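Local coordinates for F5/8 type C domain protein (Clostridium perfringens, PDB 7JRM) that probably helps the O-glycopeptidase ZmpB to recognise mucin glycans, through a calcium-bearing family 51 carbohydrate-binding module carried between Ig-like and helical parts, at residues V79-T84 and A227-S232; N13-M18 and Y143-T148; K236-A241 and K263-L268; M18-D23 and K222-A227. All blocks are in the same frame, centred on the assembly; numbering follows the deposited sequence.

Interaction 1: V79-T84 and A227-S232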
loop_
_atom_site.group_PDB
_atom_site.type_symbol
_atom_site.label_atom_id
_atom_site.label_comp_id
_atom_site.label_asym_id
_atom_site.label_seq_id
_atom_site.Cartn_x
_atom_site.Cartn_y
_atom_site.Cartn_z
ATOM N N VAL A 79 0.926 20.377 11.225
ATOM C CA VAL A 79 0.517 19.224 10.430
ATOM C C VAL A 79 -0.521 18.469 11.247
ATOM O O VAL A 79 -0.182 17.814 12.242
ATOM C CB VAL A 79 1.704 18.321 10.066
ATOM C CG1 VAL A 79 1.229 17.112 9.276
ATOM C CG2 VAL A 79 2.744 19.107 9.279
ATOM N N THR A 80 -1.782 18.557 10.834
ATOM C CA THR A 80 -2.907 18.067 11.616
ATOM C C THR A 80 -3.633 16.951 10.875
ATOM O O THR A 80 -3.339 16.643 9.717
ATOM C CB THR A 80 -3.883 19.207 11.939
ATOM O OG1 THR A 80 -4.451 19.708 10.723
ATOM C CG2 THR A 80 -3.158 20.338 12.654
ATOM N N ASP A 81 -4.600 16.345 11.565
ATOM C CA ASP A 81 -5.373 15.244 11.002
ATOM C C ASP A 81 -6.872 15.520 11.083
ATOM O O ASP A 81 -7.456 16.078 10.149
ATOM C CB ASP A 81 -5.040 13.934 11.719
ATOM C CG ASP A 81 -5.682 12.726 11.058
ATOM O OD1 ASP A 81 -6.014 12.812 9.858
ATOM O OD2 ASP A 81 -5.856 11.694 11.740
ATOM N N LYS A 82 -7.497 15.128 12.191
ATOM C CA LYS A 82 -8.938 15.286 12.336
ATOM C C LYS A 82 -9.314 16.758 12.447
ATOM O O LYS A 82 -8.632 17.545 13.112
ATOM C CB LYS A 82 -9.436 14.527 13.565
ATOM C CG LYS A 82 -9.236 13.022 13.496
ATOM C CD LYS A 82 -9.672 12.461 12.152
ATOM C CE LYS A 82 -9.732 10.943 12.187
ATOM N NZ LYS A 82 -9.586 10.348 10.829
ATOM N N GLU A 83 -10.410 17.128 11.791
ATOM C CA GLU A 83 -10.906 18.496 11.804
ATOM C C GLU A 83 -12.360 18.514 12.249
ATOM O O GLU A 83 -13.114 17.567 12.007
ATOM C CB GLU A 83 -10.772 19.156 10.424
ATOM C CG GLU A 83 -9.339 19.269 9.931
ATOM C CD GLU A 83 -9.251 19.694 8.478
ATOM O OE1 GLU A 83 -10.310 19.886 7.847
ATOM O OE2 GLU A 83 -8.119 19.836 7.969
ATOM N N THR A 84 -12.743 19.604 12.910
ATOM C CA THR A 84 -14.104 19.798 13.396
ATOM C C THR A 84 -14.548 21.206 13.038
ATOM O O THR A 84 -13.964 22.183 13.518
ATOM C CB THR A 84 -14.194 19.583 14.911
ATOM O OG1 THR A 84 -13.668 18.294 15.249
ATOM C CG2 THR A 84 -15.641 19.675 15.373
ATOM N N ALA A 227 -2.395 14.342 14.777
ATOM C CA ALA A 227 -2.778 12.961 14.515
ATOM C C ALA A 227 -2.622 12.107 15.766
ATOM O O ALA A 227 -1.691 12.290 16.556
ATOM C CB ALA A 227 -1.938 12.385 13.376
ATOM N N GLU A 228 -3.551 11.172 15.946
ATOM C CA GLU A 228 -3.492 10.207 17.035
ATOM C C GLU A 228 -2.665 8.981 16.677
ATOM O O GLU A 228 -2.714 7.978 17.398
ATOM C CB GLU A 228 -4.906 9.786 17.442
ATOM C CG GLU A 228 -5.647 10.832 18.259
ATOM C CD GLU A 228 -7.036 10.384 18.665
ATOM O OE1 GLU A 228 -7.857 10.097 17.767
ATOM O OE2 GLU A 228 -7.306 10.317 19.882
ATOM N N TYR A 229 -1.911 9.040 15.582
ATOM C CA TYR A 229 -1.057 7.949 15.143
ATOM C C TYR A 229 0.265 8.528 14.662
ATOM O O TYR A 229 0.396 9.733 14.433
ATOM C CB TYR A 229 -1.720 7.130 14.027
ATOM C CG TYR A 229 -1.849 7.890 12.724
ATOM C CD1 TYR A 229 -2.899 8.774 12.515
ATOM C CD2 TYR A 229 -0.916 7.731 11.707
ATOM C CE1 TYR A 229 -3.020 9.475 11.330
ATOM C CE2 TYR A 229 -1.027 8.428 10.520
ATOM C CZ TYR A 229 -2.081 9.298 10.338
ATOM O OH TYR A 229 -2.197 9.993 9.157
ATOM N N ASP A 230 1.253 7.651 14.504
ATOM C CA ASP A 230 2.542 8.026 13.935
ATOM C C ASP A 230 3.019 6.888 13.050
ATOM O O ASP A 230 3.153 5.753 13.516
ATOM C CB ASP A 230 3.574 8.333 15.024
ATOM C CG ASP A 230 4.686 9.241 14.532
ATOM O OD1 ASP A 230 4.974 9.227 13.317
ATOM O OD2 ASP A 230 5.274 9.969 15.359
ATOM N N ALA A 231 3.269 7.192 11.777
ATOM C CA ALA A 231 3.694 6.201 10.801
ATOM C C ALA A 231 5.189 6.257 10.518
ATOM O O ALA A 231 5.661 5.569 9.607
ATOM C CB ALA A 231 2.909 6.377 9.499
ATOM N N SER A 232 5.945 7.049 11.283
ATOM C CA SER A 232 7.368 7.214 11.001
ATOM C C SER A 232 8.141 5.925 11.250
ATOM O O SER A 232 9.020 5.562 10.459
ATOM C CB SER A 232 7.940 8.354 11.845
ATOM O OG SER A 232 7.242 9.564 11.607
HETATM O O HOH W 1 -5.779 11.313 14.388
#
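Asp81 meets Ala227 and Tyr229 where two linkers pass each other, one leading from the Ig-like domain into the β-sandwich carbohydrate-binding module, the other leaving that module for the helical region. The chains come nearest at Asp81 and Ala227, whose CA atoms are 4.9 Å apart. Apolar contact is made by the methylene: Asp81 CB lies 3.7 Å from Ala227 CA and 3.8 Å from Ala227 CB. With CG anti to the backbone N (chi1 -173°), the carboxylate swings past Ala227 toward the tyrosine. There Asp81 OD2 approaches Tyr229 CE1 at 3.6 Å, at the ring edge and in its plane, while the carboxylate plane stands 82° from that of the ring. Such an approach sets the negative oxygen against the ring's C-H rim, which is probably mildly favourable.

The same oxygen has a second, stronger partner. A water donates to Asp81 OD2 at 2.7 Å and accepts from Glu228 N at 2.7 Å, bridging the carboxylate to the second linker's backbone. On the first linker, the backbones of Asp81 and Lys82 pair with Asn225. Ser54 OG bonds to both Val79 O and Ala227 N, so this one hydroxyl ties the two linkers together. Beyond Tyr229, which also packs on Ile276 of helix 273-288, the second linker turns into helix 232-242 through an Asx turn: Asp230 OD1 accepts from Ser232 N at 3.1 Å, with an N-H...O angle of 158°, and from Ser232 OG at 2.9 Å.

Interaction 2: N13-M18 and Y143-T148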
loop_
_atom_site.group_PDB
_atom_site.type_symbol
_atom_site.label_atom_id
_atom_site.label_comp_id
_atom_site.label_asym_id
_atom_site.label_seq_id
_atom_site.Cartn_x
_atom_site.Cartn_y
_atom_site.Cartn_z
ATOM N N ASN A 13 1.351 32.106 9.835
ATOM C CA ASN A 13 1.201 30.742 10.321
ATOM C C ASN A 13 0.402 29.904 9.330
ATOM O O ASN A 13 -0.599 30.359 8.769
ATOM C CB ASN A 13 0.517 30.738 11.687
ATOM C CG ASN A 13 1.409 31.281 12.788
ATOM O OD1 ASN A 13 2.635 31.241 12.687
ATOM N ND2 ASN A 13 0.794 31.789 13.850
ATOM N N LEU A 14 0.850 28.669 9.120
ATOM C CA LEU A 14 0.231 27.755 8.172
ATOM C C LEU A 14 -0.250 26.498 8.884
ATOM O O LEU A 14 0.142 26.209 10.019
ATOM C CB LEU A 14 1.207 27.369 7.053
ATOM C CG LEU A 14 1.403 28.362 5.907
ATOM C CD1 LEU A 14 2.548 27.909 5.018
ATOM C CD2 LEU A 14 0.124 28.512 5.100
ATOM N N ALA A 15 -1.105 25.747 8.193
ATOM C CA ALA A 15 -1.609 24.472 8.684
ATOM C C ALA A 15 -1.774 23.521 7.509
ATOM O O ALA A 15 -2.324 23.902 6.472
ATOM C CB ALA A 15 -2.943 24.641 9.420
ATOM N N TYR A 16 -1.295 22.289 7.674
ATOM C CA TYR A 16 -1.380 21.271 6.641
ATOM C C TYR A 16 -2.022 20.015 7.213
ATOM O O TYR A 16 -2.008 19.780 8.424
ATOM C CB TYR A 16 0.002 20.929 6.065
ATOM C CG TYR A 16 0.564 21.973 5.130
ATOM C CD1 TYR A 16 0.257 21.960 3.776
ATOM C CD2 TYR A 16 1.413 22.967 5.599
ATOM C CE1 TYR A 16 0.774 22.912 2.916
ATOM C CE2 TYR A 16 1.935 23.923 4.747
ATOM C CZ TYR A 16 1.612 23.890 3.408
ATOM O OH TYR A 16 2.130 24.840 2.558
ATOM N N SER A 17 -2.591 19.207 6.323
ATOM C CA SER A 17 -3.164 17.928 6.706
ATOM C C SER A 17 -2.101 16.834 6.595
ATOM O O SER A 17 -0.950 17.083 6.229
ATOM C CB SER A 17 -4.391 17.614 5.850
ATOM O OG SER A 17 -4.035 16.881 4.692
ATOM N N MET A 18 -2.494 15.599 6.914
ATOM C CA MET A 18 -1.524 14.509 6.962
ATOM C C MET A 18 -1.054 14.093 5.573
ATOM O O MET A 18 0.105 13.698 5.408
ATOM C CB MET A 18 -2.121 13.308 7.698
ATOM C CG MET A 18 -2.305 13.519 9.192
ATOM S SD MET A 18 -0.819 14.130 10.014
ATOM C CE MET A 18 0.252 12.699 9.891
ATOM N N TYR A 143 -8.575 20.810 21.736
ATOM C CA TYR A 143 -8.220 21.144 20.367
ATOM C C TYR A 143 -6.834 21.776 20.315
ATOM O O TYR A 143 -6.362 22.366 21.291
ATOM C CB TYR A 143 -9.257 22.087 19.754
ATOM C CG TYR A 143 -10.625 21.459 19.604
ATOM C CD1 TYR A 143 -10.817 20.359 18.778
ATOM C CD2 TYR A 143 -11.723 21.961 20.292
ATOM C CE1 TYR A 143 -12.065 19.779 18.637
ATOM C CE2 TYR A 143 -12.974 21.388 20.157
ATOM C CZ TYR A 143 -13.140 20.298 19.328
ATOM O OH TYR A 143 -14.383 19.725 19.191
ATOM N N ASP A 144 -6.183 21.645 19.160
ATOM C CA ASP A 144 -4.805 22.082 18.976
ATOM C C ASP A 144 -4.681 23.332 18.119
ATOM O O ASP A 144 -3.961 24.265 18.489
ATOM C CB ASP A 144 -3.976 20.949 18.352
ATOM C CG ASP A 144 -3.952 19.700 19.211
ATOM O OD1 ASP A 144 -3.619 19.807 20.410
ATOM O OD2 ASP A 144 -4.264 18.610 18.685
ATOM N N ILE A 145 -5.364 23.379 16.978
ATOM C CA ILE A 145 -5.192 24.442 15.996
ATOM C C ILE A 145 -6.560 24.963 15.583
ATOM O O ILE A 145 -7.494 24.182 15.367
ATOM C CB ILE A 145 -4.402 23.943 14.765
ATOM C CG1 ILE A 145 -2.923 23.763 15.115
ATOM C CG2 ILE A 145 -4.561 24.892 13.584
ATOM C CD1 ILE A 145 -2.210 25.060 15.426
ATOM N N PHE A 146 -6.683 26.284 15.482
ATOM C CA PHE A 146 -7.857 26.926 14.908
ATOM C C PHE A 146 -7.489 27.521 13.556
ATOM O O PHE A 146 -6.528 28.288 13.453
ATOM C CB PHE A 146 -8.408 28.015 15.830
ATOM C CG PHE A 146 -9.480 28.851 15.193
ATOM C CD1 PHE A 146 -10.715 28.301 14.889
ATOM C CD2 PHE A 146 -9.251 30.182 14.887
ATOM C CE1 PHE A 146 -11.704 29.066 14.297
ATOM C CE2 PHE A 146 -10.236 30.952 14.298
ATOM C CZ PHE A 146 -11.464 30.392 14.000
ATOM N N ASP A 147 -8.258 27.170 12.528
ATOM C CA ASP A 147 -7.989 27.581 11.158
ATOM C C ASP A 147 -9.261 28.148 10.547
ATOM O O ASP A 147 -10.344 27.581 10.719
ATOM C CB ASP A 147 -7.478 26.395 10.327
ATOM C CG ASP A 147 -6.913 26.816 8.986
ATOM O OD1 ASP A 147 -6.787 28.035 8.744
ATOM O OD2 ASP A 147 -6.588 25.923 8.176
ATOM N N THR A 148 -9.130 29.265 9.832
ATOM C CA THR A 148 -10.301 29.927 9.276
ATOM C C THR A 148 -9.889 30.884 8.166
ATOM O O THR A 148 -8.761 31.383 8.142
ATOM C CB THR A 148 -11.078 30.693 10.356
ATOM O OG1 THR A 148 -12.300 31.201 9.804
ATOM C CG2 THR A 148 -10.252 31.857 10.890
#
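Ala15 faces Ile145 and Asp147 in a small, buried side-chain contact between the edge strand of one β-sheet and a strand of another. Ala15 is on edge strand 14-16 of the Ig-like sheet; its partners are on strand 145-152 of the carbohydrate-binding module's β-sandwich. The two strands do not pair as neighbours in one sheet. Even their nearest CA atoms, those of Ala15 and Asp147, are 7.5 Å apart, and only side chains span the gap.

The alternation of a β-strand supplies the partners. Ala15 directs its methyl at the module, whereas Leu14 and Tyr16 start out on the other side of the strand, Tyr16 against Ile77 and Leu14 against Arg75 and Arg189; opposite, Ile145 and Asp147 are two residues apart and share the inward side. Ala15 CB is 4.5 Å from Ile145 CG2, a loose apolar touch. Val191 of the adjoining strand 188-193 borders all three residues and extends the nonpolar patch.

The aspartate is the polar element in this buried seam. Its CG is anti to the backbone N (chi1 -168°), which carries the carboxylate out across the interface, where OD2 forms salt bridges with Arg189 NH2 and Arg224 NH2. Two guanidinium groups thus share one buried oxygen, which would be expected to stabilise the ionised form. Arg189 NH2 also donates to Ala15 O, so it ties the Ig-like edge strand directly to the aspartate of the module. Within this grip, Ala15 CB lies 4.1 Å from Asp147 OD2.

Interaction 3: K236-A241 and K263-L268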
loop_
_atom_site.group_PDB
_atom_site.type_symbol
_atom_site.label_atom_id
_atom_site.label_comp_id
_atom_site.label_asym_id
_atom_site.label_seq_id
_atom_site.Cartn_x
_atom_site.Cartn_y
_atom_site.Cartn_z
ATOM N N LYS A 236 9.898 3.620 8.429
ATOM C CA LYS A 236 11.322 3.316 8.513
ATOM C C LYS A 236 11.583 1.825 8.332
ATOM O O LYS A 236 12.526 1.434 7.635
ATOM C CB LYS A 236 11.877 3.802 9.851
ATOM C CG LYS A 236 13.389 3.728 9.971
ATOM C CD LYS A 236 13.852 4.274 11.313
ATOM C CE LYS A 236 15.272 3.839 11.630
ATOM N NZ LYS A 236 15.353 2.383 11.931
ATOM N N ALA A 237 10.756 0.978 8.951
ATOM C CA ALA A 237 10.952 -0.463 8.833
ATOM C C ALA A 237 10.628 -0.967 7.433
ATOM O O ALA A 237 11.275 -1.903 6.948
ATOM C CB ALA A 237 10.100 -1.194 9.870
ATOM N N ILE A 238 9.639 -0.365 6.768
ATOM C CA ILE A 238 9.271 -0.803 5.424
ATOM C C ILE A 238 10.377 -0.463 4.432
ATOM O O ILE A 238 10.767 -1.294 3.603
ATOM C CB ILE A 238 7.927 -0.181 5.005
ATOM C CG1 ILE A 238 6.769 -0.860 5.737
ATOM C CG2 ILE A 238 7.733 -0.282 3.498
ATOM C CD1 ILE A 238 5.435 -0.184 5.520
ATOM N N GLU A 239 10.898 0.765 4.501
ATOM C CA GLU A 239 11.938 1.184 3.565
ATOM C C GLU A 239 13.189 0.328 3.709
ATOM O O GLU A 239 13.827 -0.025 2.709
ATOM C CB GLU A 239 12.270 2.661 3.776
ATOM C CG GLU A 239 11.157 3.615 3.376
ATOM C CD GLU A 239 10.526 3.255 2.045
ATOM O OE1 GLU A 239 11.267 3.116 1.048
ATOM O OE2 GLU A 239 9.286 3.111 1.995
ATOM N N GLU A 240 13.557 -0.018 4.943
ATOM C CA GLU A 240 14.711 -0.885 5.148
ATOM C C GLU A 240 14.416 -2.317 4.720
ATOM O O GLU A 240 15.325 -3.030 4.282
ATOM C CB GLU A 240 15.149 -0.840 6.611
ATOM C CG GLU A 240 15.728 0.502 7.036
ATOM C CD GLU A 240 15.959 0.595 8.532
ATOM O OE1 GLU A 240 16.217 1.713 9.025
ATOM O OE2 GLU A 240 15.885 -0.449 9.213
ATOM N N ALA A 241 13.158 -2.752 4.834
ATOM C CA ALA A 241 12.798 -4.091 4.382
ATOM C C ALA A 241 12.786 -4.176 2.862
ATOM O O ALA A 241 13.221 -5.182 2.287
ATOM C CB ALA A 241 11.439 -4.493 4.956
ATOM N N LYS A 263 1.293 -5.904 4.305
ATOM C CA LYS A 263 0.446 -5.529 5.433
ATOM C C LYS A 263 0.868 -4.192 6.026
ATOM O O LYS A 263 0.019 -3.426 6.499
ATOM C CB LYS A 263 0.475 -6.618 6.506
ATOM C CG LYS A 263 -0.145 -7.938 6.074
ATOM C CD LYS A 263 -1.551 -7.737 5.534
ATOM N N GLY A 264 2.168 -3.892 6.009
ATOM C CA GLY A 264 2.621 -2.594 6.478
ATOM C C GLY A 264 2.181 -1.464 5.567
ATOM O O GLY A 264 1.808 -0.385 6.038
ATOM N N GLU A 265 2.215 -1.693 4.253
ATOM C CA GLU A 265 1.763 -0.672 3.314
ATOM C C GLU A 265 0.269 -0.413 3.462
ATOM O O GLU A 265 -0.186 0.730 3.332
ATOM C CB GLU A 265 2.097 -1.089 1.881
ATOM C CG GLU A 265 3.570 -0.962 1.524
ATOM C CD GLU A 265 3.929 -1.716 0.258
ATOM O OE1 GLU A 265 3.318 -2.776 0.004
ATOM O OE2 GLU A 265 4.821 -1.250 -0.481
ATOM N N GLU A 266 -0.511 -1.463 3.732
ATOM C CA GLU A 266 -1.933 -1.274 4.001
ATOM C C GLU A 266 -2.147 -0.483 5.286
ATOM O O GLU A 266 -3.051 0.357 5.361
ATOM C CB GLU A 266 -2.640 -2.627 4.090
ATOM C CG GLU A 266 -2.555 -3.472 2.831
ATOM C CD GLU A 266 -2.889 -4.928 3.090
ATOM O OE1 GLU A 266 -3.762 -5.193 3.944
ATOM O OE2 GLU A 266 -2.281 -5.806 2.443
ATOM N N ALA A 267 -1.323 -0.740 6.306
ATOM C CA ALA A 267 -1.472 -0.040 7.576
ATOM C C ALA A 267 -1.185 1.449 7.439
ATOM O O ALA A 267 -1.797 2.262 8.141
ATOM C CB ALA A 267 -0.556 -0.662 8.629
ATOM N N LEU A 268 -0.260 1.824 6.549
ATOM C CA LEU A 268 0.016 3.240 6.324
ATOM C C LEU A 268 -1.215 3.962 5.793
ATOM O O LEU A 268 -1.506 5.092 6.201
ATOM C CB LEU A 268 1.187 3.402 5.354
ATOM C CG LEU A 268 2.564 2.908 5.803
ATOM C CD1 LEU A 268 3.579 3.059 4.680
ATOM C CD2 LEU A 268 3.027 3.652 7.045
#
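Ile238 drives a single methyl, CD1, against the backbone of Gly264 on the facing helix, and this is the tight part of the contact. CD1 stands 3.5 Å from Gly264 C and 3.7 Å from Gly264 O. Gly264 has no side chain, and the methyl consequently rests on bare main chain at the point where the helices come nearest, with the CA atoms of Ile238 and Gly264 7.0 Å apart. CG1 lies anti to the carbonyl carbon (chi1 -74°), and the branch continues extended (chi2 172°), which carries CD1 across to the facing helix. One turn further on, Leu268 CD1 closes in from the side, 3.8 Å from Ile238 CD1.

The remainder is looser. Glu265 offers little more than its backbone N and the methylene part of its side chain at the rim, CG lying 4.5 Å from Ile238 CD1. Toward solvent the acidic ends keep apart, Glu239 OE2 lying 6.7 Å from Glu265 OE2 and engaged by Lys242 NZ in a salt bridge. Lys236 pairs within its own helix, NZ to Glu240 OE1 at 3.1 Å.

The segments run roughly antiparallel, at 145° between their N-to-C directions, with their axes 10.4 Å apart at closest approach. They belong to helices 232-242 and 251-270 of a three-helix bundle, whose sequence resembles FIVAR-type modules. Helix 273-288 completes the core, with Leu283 packing on Ile238 and Ala279 on Ala267.

Interaction 4: M18-D23 and K222-A227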
loop_
_atom_site.group_PDB
_atom_site.type_symbol
_atom_site.label_atom_id
_atom_site.label_comp_id
_atom_site.label_asym_id
_atom_site.label_seq_id
_atom_site.Cartn_x
_atom_site.Cartn_y
_atom_site.Cartn_z
ATOM N N MET A 18 -2.494 15.599 6.914
ATOM C CA MET A 18 -1.524 14.509 6.962
ATOM C C MET A 18 -1.054 14.093 5.573
ATOM O O MET A 18 0.105 13.698 5.408
ATOM C CB MET A 18 -2.121 13.308 7.698
ATOM C CG MET A 18 -2.305 13.519 9.192
ATOM S SD MET A 18 -0.819 14.130 10.014
ATOM C CE MET A 18 0.252 12.699 9.891
ATOM N N ASP A 19 -1.924 14.176 4.570
ATOM C CA ASP A 19 -1.602 13.705 3.229
ATOM C C ASP A 19 -1.062 14.800 2.318
ATOM O O ASP A 19 -0.682 14.503 1.180
ATOM C CB ASP A 19 -2.838 13.070 2.583
ATOM C CG ASP A 19 -3.439 11.969 3.434
ATOM O OD1 ASP A 19 -2.972 10.815 3.329
ATOM O OD2 ASP A 19 -4.377 12.258 4.204
ATOM N N GLU A 20 -1.014 16.045 2.779
ATOM C CA GLU A 20 -0.578 17.152 1.942
ATOM C C GLU A 20 0.939 17.297 1.979
ATOM O O GLU A 20 1.590 16.997 2.984
ATOM C CB GLU A 20 -1.240 18.456 2.389
ATOM C CG GLU A 20 -2.740 18.498 2.143
ATOM C CD GLU A 20 -3.405 19.703 2.782
ATOM O OE1 GLU A 20 -3.044 20.047 3.926
ATOM O OE2 GLU A 20 -4.290 20.303 2.138
ATOM N N LYS A 21 1.496 17.759 0.862
ATOM C CA LYS A 21 2.931 17.992 0.758
ATOM C C LYS A 21 3.266 19.351 1.359
ATOM O O LYS A 21 2.763 20.382 0.899
ATOM C CB LYS A 21 3.379 17.919 -0.701
ATOM C CG LYS A 21 4.876 18.091 -0.902
ATOM C CD LYS A 21 5.658 16.978 -0.223
ATOM C CE LYS A 21 7.058 16.856 -0.801
ATOM N NZ LYS A 21 7.913 15.938 0.004
ATOM N N VAL A 22 4.115 19.355 2.382
ATOM C CA VAL A 22 4.441 20.582 3.102
ATOM C C VAL A 22 5.469 21.372 2.302
ATOM O O VAL A 22 6.566 20.880 2.020
ATOM C CB VAL A 22 4.959 20.273 4.514
ATOM C CG1 VAL A 22 5.728 21.463 5.073
ATOM C CG2 VAL A 22 3.804 19.902 5.431
ATOM N N ASP A 23 5.109 22.597 1.929
ATOM C CA ASP A 23 6.026 23.534 1.289
ATOM C C ASP A 23 6.486 24.527 2.349
ATOM O O ASP A 23 5.716 25.396 2.771
ATOM C CB ASP A 23 5.354 24.244 0.115
ATOM C CG ASP A 23 6.285 25.208 -0.597
ATOM O OD1 ASP A 23 7.518 25.070 -0.452
ATOM O OD2 ASP A 23 5.782 26.104 -1.308
ATOM N N LYS A 222 -12.618 26.070 11.574
ATOM C CA LYS A 222 -12.597 24.700 12.062
ATOM C C LYS A 222 -11.430 24.508 13.017
ATOM O O LYS A 222 -10.408 25.193 12.920
ATOM C CB LYS A 222 -12.495 23.703 10.902
ATOM C CG LYS A 222 -11.235 23.861 10.063
ATOM C CD LYS A 222 -11.253 22.943 8.852
ATOM C CE LYS A 222 -10.132 23.284 7.883
ATOM N NZ LYS A 222 -10.286 22.575 6.582
ATOM N N PHE A 223 -11.603 23.571 13.944
ATOM C CA PHE A 223 -10.504 23.108 14.773
ATOM C C PHE A 223 -9.727 22.027 14.035
ATOM O O PHE A 223 -10.276 21.294 13.209
ATOM C CB PHE A 223 -11.019 22.555 16.102
ATOM C CG PHE A 223 -11.493 23.610 17.061
ATOM C CD1 PHE A 223 -10.616 24.559 17.558
ATOM C CD2 PHE A 223 -12.816 23.646 17.474
ATOM C CE1 PHE A 223 -11.048 25.529 18.444
ATOM C CE2 PHE A 223 -13.255 24.613 18.360
ATOM C CZ PHE A 223 -12.369 25.557 18.846
ATOM N N ARG A 224 -8.433 21.937 14.332
ATOM C CA ARG A 224 -7.573 20.923 13.736
ATOM C C ARG A 224 -6.708 20.312 14.826
ATOM O O ARG A 224 -6.060 21.037 15.585
ATOM C CB ARG A 224 -6.696 21.513 12.625
ATOM C CG ARG A 224 -7.473 22.185 11.504
ATOM C CD ARG A 224 -6.542 22.898 10.539
ATOM N NE ARG A 224 -5.724 21.963 9.772
ATOM C CZ ARG A 224 -5.631 21.969 8.446
ATOM N NH1 ARG A 224 -4.864 21.081 7.829
ATOM N NH2 ARG A 224 -6.308 22.861 7.735
ATOM N N ASN A 225 -6.702 18.985 14.901
ATOM C CA ASN A 225 -5.988 18.265 15.944
ATOM C C ASN A 225 -4.814 17.491 15.359
ATOM O O ASN A 225 -4.863 17.019 14.219
ATOM C CB ASN A 225 -6.919 17.299 16.682
ATOM C CG ASN A 225 -7.706 17.978 17.782
ATOM O OD1 ASN A 225 -7.729 19.206 17.873
ATOM N ND2 ASN A 225 -8.353 17.185 18.627
ATOM N N LEU A 226 -3.758 17.366 16.157
ATOM C CA LEU A 226 -2.629 16.534 15.772
ATOM C C LEU A 226 -3.070 15.080 15.655
ATOM O O LEU A 226 -3.997 14.631 16.335
ATOM C CB LEU A 226 -1.494 16.664 16.789
ATOM C CG LEU A 226 -1.011 18.084 17.089
ATOM C CD1 LEU A 226 0.156 18.064 18.066
ATOM C CD2 LEU A 226 -0.627 18.801 15.805
ATOM N N ALA A 227 -2.395 14.342 14.777
ATOM C CA ALA A 227 -2.778 12.961 14.515
ATOM C C ALA A 227 -2.622 12.107 15.766
ATOM O O ALA A 227 -1.691 12.290 16.556
ATOM C CB ALA A 227 -1.938 12.385 13.376
HETATM O O HOH W 2 -5.482 21.749 4.507
#
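Met18 opens the contact from the Ig-like side by laying its thioether against the methyl of Ala227: SD is 3.9 Å and CE 4.1 Å from Ala227 CB. The side chain starts out alongside the partner segment, then bends at both chi2 (-51°) and chi3 (-69°). This double bend folds the sulfur end back onto the alanine, and Val79 and Tyr229 also touch Met18. Next in sequence, Asp19 turns outward to a salt bridge between its OD2 and Lys271 NZ, beyond the two segments.

Glu20 then brings the chain to Arg224 on strand 215-224 in the β-sandwich of the carbohydrate-binding module; here an Ig-like loop lies against the strand through which that module leads out toward the helical region. The opposite charges stay beyond salt-bridge range, Glu20 OE1 being 4.4 Å from Arg224 NH1. A water lies between them in the guanidinium plane, donating to Glu20 OE2 at 3.0 Å and accepting only a weak bond from Arg224 NH1 at 3.4 Å.

Both groups are held mainly by other partners. Glu20 OE1 accepts from Ser17 N, curling the carboxylate back over its own turn, while Arg224 NE donates to Thr80 OG1 and fixes the guanidinium from the domain linker. Further along, Val22 packs its side chain on Val79 and Tyr16 of the same domain.

Interactions 1, 2 and 4 cluster at the junction of the Ig-like domain and the carbohydrate-binding module, their centres 6 to 11 Å apart. Their segments alternate along the chain, interlacing the junction, and all three reach the module sheet containing strand 215-224, beside which strands 83-85 and 145-152 pair. Interactions 1 and 4 share Ala227; 2 and 4 share Met18. The interlacing is consistent with a fixed setting of the Ig-like domain against the carbohydrate-binding module. Interaction 3 comes later in sequence, in the helical bundle, 18 Å from interaction 1 between centres and 27 Å from interaction 2. One touch joins it to the junction: Ala231 CB lies 3.7 Å from Leu268 CD2.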